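Local coordinates for protein malate dehydrogenase (Entamoeba histolytica, PDB 3I0P) that probably catalyses the NAD-dependent interconversion of malate and oxaloacetate, at residues P165-I170 with C179-T184. Numbering follows the deposited sequence.
Sequences PLAIGI and CFDGAT. With NAD (nicotinamide-adenine-dinucleotide), chain B.
Strands 166-170 and 178-182 form an antiparallel beta hairpin whose outer strand doubles as a docking edge for NAD. Four backbone hydrogen bonds join them, two each in the Leu166–Gly182 and Ile168–Phe180 hydrogen-bonded pairs. The shortest runs from Ile168 N to Phe180 O at 2.8 Å, in the carbonyl plane; Leu166 N instead lies above the plane of the Gly182 carbonyl. At the intervening non-hydrogen-bonded pair, the CA-H of Ala167 approaches Phe180 O.

On the face shared by Leu166, Ile168 and Phe180, the apolar contact is Ile168 CD1 crossing Phe180 CD2 obliquely at 4.2 Å. With CG anti to its backbone N (chi1 174°), Phe180 carries its ring forward along its own strand toward Gly182, whose N lies over one ring face near the rim. Its CE2 also comes 3.5 Å from the backbone oxygen Leu166 O.

NAD lies along the outer edge of strand 178-182, where Ala183 N donates to the phosphate oxygen NAD O1N (2.8 Å) and Cys179 O and Asp181 N hold NAD O3B weakly. From the sheet face shared with Ala167, Asp181 grips the nicotinamide ribose with both carboxylate oxygens, OD1 accepting from NAD O2D at 2.8 Å and OD2 from NAD O3D at 2.5 Å. Pro165 CG touches the nicotinamide ring at NAD C3N (3.5 Å).

Strand 139-145 flanks strand 166-170 in the mixed sheet, helix 127-136 packs on Ala167, Cys179 and Asp181, and Phe253 and Cys249 of the second subunit cover Ile168 and Phe180, respectively.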
loop_
_atom_site.group_PDB
_atom_site.type_symbol
_atom_site.label_atom_id
_atom_site.label_comp_id
_atom_site.label_asym_id
_atom_site.label_seq_id
_atom_site.Cartn_x
_atom_site.Cartn_y
_atom_site.Cartn_z
ATOM N N PRO A 165 -9.644 2.100 -3.858
ATOM C CA PRO A 165 -8.517 1.621 -4.643
ATOM C C PRO A 165 -7.271 2.467 -4.445
ATOM O O PRO A 165 -7.347 3.641 -4.062
ATOM C CB PRO A 165 -9.023 1.722 -6.088
ATOM C CG PRO A 165 -9.962 2.854 -6.068
ATOM C CD PRO A 165 -10.618 2.828 -4.695
ATOM N N LEU A 166 -6.135 1.827 -4.695
ATOM C CA LEU A 166 -4.832 2.455 -4.667
ATOM C C LEU A 166 -4.184 2.117 -5.993
ATOM O O LEU A 166 -4.191 0.961 -6.412
ATOM C CB LEU A 166 -4.018 1.867 -3.518
ATOM C CG LEU A 166 -2.606 2.371 -3.252
ATOM C CD1 LEU A 166 -2.629 3.838 -2.841
ATOM C CD2 LEU A 166 -1.974 1.504 -2.159
ATOM N N ALA A 167 -3.660 3.129 -6.672
ATOM C CA ALA A 167 -2.909 2.916 -7.904
ATOM C C ALA A 167 -1.510 3.486 -7.754
ATOM O O ALA A 167 -1.331 4.535 -7.131
ATOM C CB ALA A 167 -3.607 3.531 -9.078
ATOM N N ILE A 168 -0.528 2.772 -8.306
ATOM C CA ILE A 168 0.880 3.158 -8.248
ATOM C C ILE A 168 1.486 2.998 -9.633
ATOM O O ILE A 168 1.545 1.878 -10.161
ATOM C CB ILE A 168 1.684 2.272 -7.262
ATOM C CG1 ILE A 168 1.063 2.304 -5.868
ATOM C CG2 ILE A 168 3.158 2.700 -7.217
ATOM C CD1 ILE A 168 1.310 1.041 -5.085
ATOM N N GLY A 169 1.918 4.114 -10.220
ATOM C CA GLY A 169 2.536 4.106 -11.549
ATOM C C GLY A 169 4.021 4.409 -11.464
ATOM O O GLY A 169 4.421 5.408 -10.872
ATOM N N ILE A 170 4.844 3.543 -12.043
ATOM C CA ILE A 170 6.292 3.695 -11.960
ATOM C C ILE A 170 6.923 3.549 -13.343
ATOM O O ILE A 170 6.665 2.556 -14.043
ATOM C CB ILE A 170 6.914 2.660 -10.974
ATOM C CG1 ILE A 170 6.463 2.955 -9.534
ATOM C CG2 ILE A 170 8.449 2.633 -11.100
ATOM C CD1 ILE A 170 6.642 1.818 -8.570
ATOM N N CYS A 179 2.355 -0.579 -13.338
ATOM C CA CYS A 179 1.147 0.070 -12.876
ATOM C C CYS A 179 0.296 -0.861 -12.062
ATOM O O CYS A 179 -0.486 -1.647 -12.616
ATOM C CB CYS A 179 0.319 0.614 -14.037
ATOM S SG CYS A 179 -1.039 1.656 -13.465
ATOM N N PHE A 180 0.434 -0.777 -10.742
ATOM C CA PHE A 180 -0.538 -1.441 -9.896
ATOM C C PHE A 180 -1.780 -0.562 -9.803
ATOM O O PHE A 180 -1.683 0.659 -9.661
ATOM C CB PHE A 180 -0.007 -1.771 -8.507
ATOM C CG PHE A 180 -1.063 -2.334 -7.607
ATOM C CD1 PHE A 180 -1.607 -3.585 -7.862
ATOM C CD2 PHE A 180 -1.573 -1.586 -6.555
ATOM C CE1 PHE A 180 -2.606 -4.098 -7.061
ATOM C CE2 PHE A 180 -2.580 -2.105 -5.734
ATOM C CZ PHE A 180 -3.094 -3.359 -5.992
ATOM N N ASP A 181 -2.941 -1.195 -9.910
ATOM C CA ASP A 181 -4.200 -0.480 -9.891
ATOM C C ASP A 181 -5.301 -1.409 -9.428
ATOM O O ASP A 181 -5.704 -2.306 -10.154
ATOM C CB ASP A 181 -4.517 0.068 -11.283
ATOM C CG ASP A 181 -5.849 0.784 -11.334
ATOM O OD1 ASP A 181 -6.333 1.242 -10.270
ATOM O OD2 ASP A 181 -6.405 0.895 -12.449
ATOM N N GLY A 182 -5.784 -1.200 -8.211
ATOM C CA GLY A 182 -6.775 -2.106 -7.662
ATOM C C GLY A 182 -7.360 -1.698 -6.329
ATOM O O GLY A 182 -6.773 -0.881 -5.593
ATOM N N ALA A 183 -8.521 -2.282 -6.027
ATOM C CA ALA A 183 -9.213 -2.050 -4.768
ATOM C C ALA A 183 -8.412 -2.589 -3.595
ATOM O O ALA A 183 -7.622 -3.519 -3.750
ATOM C CB ALA A 183 -10.567 -2.698 -4.806
ATOM N N THR A 184 -8.620 -2.015 -2.418
ATOM C CA THR A 184 -8.015 -2.564 -1.206
ATOM C C THR A 184 -8.860 -3.702 -0.621
ATOM O O THR A 184 -8.420 -4.411 0.282
ATOM C CB THR A 184 -7.761 -1.482 -0.164
ATOM O OG1 THR A 184 -8.899 -0.613 -0.100
ATOM C CG2 THR A 184 -6.517 -0.663 -0.533
HETATM P PA NAD B . -7.688 -6.526 -10.083
HETATM O O1A NAD B . -8.224 -6.698 -11.483
HETATM O O2A NAD B . -7.951 -7.604 -9.081
HETATM O O5B NAD B . -6.102 -6.306 -10.233
HETATM C C5B NAD B . -5.597 -5.330 -11.162
HETATM C C4B NAD B . -4.115 -5.009 -10.928
HETATM O O4B NAD B . -3.361 -6.178 -10.577
HETATM C C3B NAD B . -3.438 -4.463 -12.168
HETATM O O3B NAD B . -2.395 -3.564 -11.756
HETATM C C2B NAD B . -2.841 -5.690 -12.823
HETATM O O2B NAD B . -1.713 -5.358 -13.634
HETATM C C1B NAD B . -2.423 -6.502 -11.614
HETATM N N9A NAD B . -2.392 -7.978 -11.828
HETATM C C8A NAD B . -3.428 -8.775 -12.133
HETATM N N7A NAD B . -2.980 -10.047 -12.205
HETATM C C5A NAD B . -1.654 -10.043 -11.933
HETATM C C6A NAD B . -0.663 -11.027 -11.855
HETATM N N6A NAD B . -0.950 -12.331 -12.088
HETATM N N1A NAD B . 0.611 -10.676 -11.556
HETATM C C2A NAD B . 0.931 -9.395 -11.327
HETATM N N3A NAD B . 0.001 -8.433 -11.389
HETATM C C4A NAD B . -1.294 -8.731 -11.692
HETATM O O3 NAD B . -8.130 -5.088 -9.465
HETATM P PN NAD B . -9.611 -4.590 -9.005
HETATM O O1N NAD B . -9.562 -4.368 -7.513
HETATM O O2N NAD B . -10.677 -5.466 -9.616
HETATM O O5D NAD B . -9.751 -3.151 -9.697
HETATM C C5D NAD B . -10.116 -3.028 -11.075
HETATM C C4D NAD B . -10.335 -1.561 -11.438
HETATM O O4D NAD B . -11.433 -1.020 -10.697
HETATM C C3D NAD B . -9.125 -0.697 -11.105
HETATM O O3D NAD B . -8.735 -0.006 -12.300
HETATM C C2D NAD B . -9.591 0.246 -9.995
HETATM O O2D NAD B . -9.054 1.580 -10.045
HETATM C C1D NAD B . -11.083 0.290 -10.238
HETATM N N1N NAD B . -11.821 0.688 -9.041
HETATM C C2N NAD B . -12.280 1.957 -8.967
HETATM C C3N NAD B . -12.993 2.382 -7.842
HETATM C C7N NAD B . -13.509 3.791 -7.739
HETATM O O7N NAD B . -14.133 4.120 -6.738
HETATM N N7N NAD B . -13.279 4.644 -8.734
HETATM C C4N NAD B . -13.224 1.479 -6.801
HETATM C C5N NAD B . -12.730 0.174 -6.901
HETATM C C6N NAD B . -12.027 -0.200 -8.045
#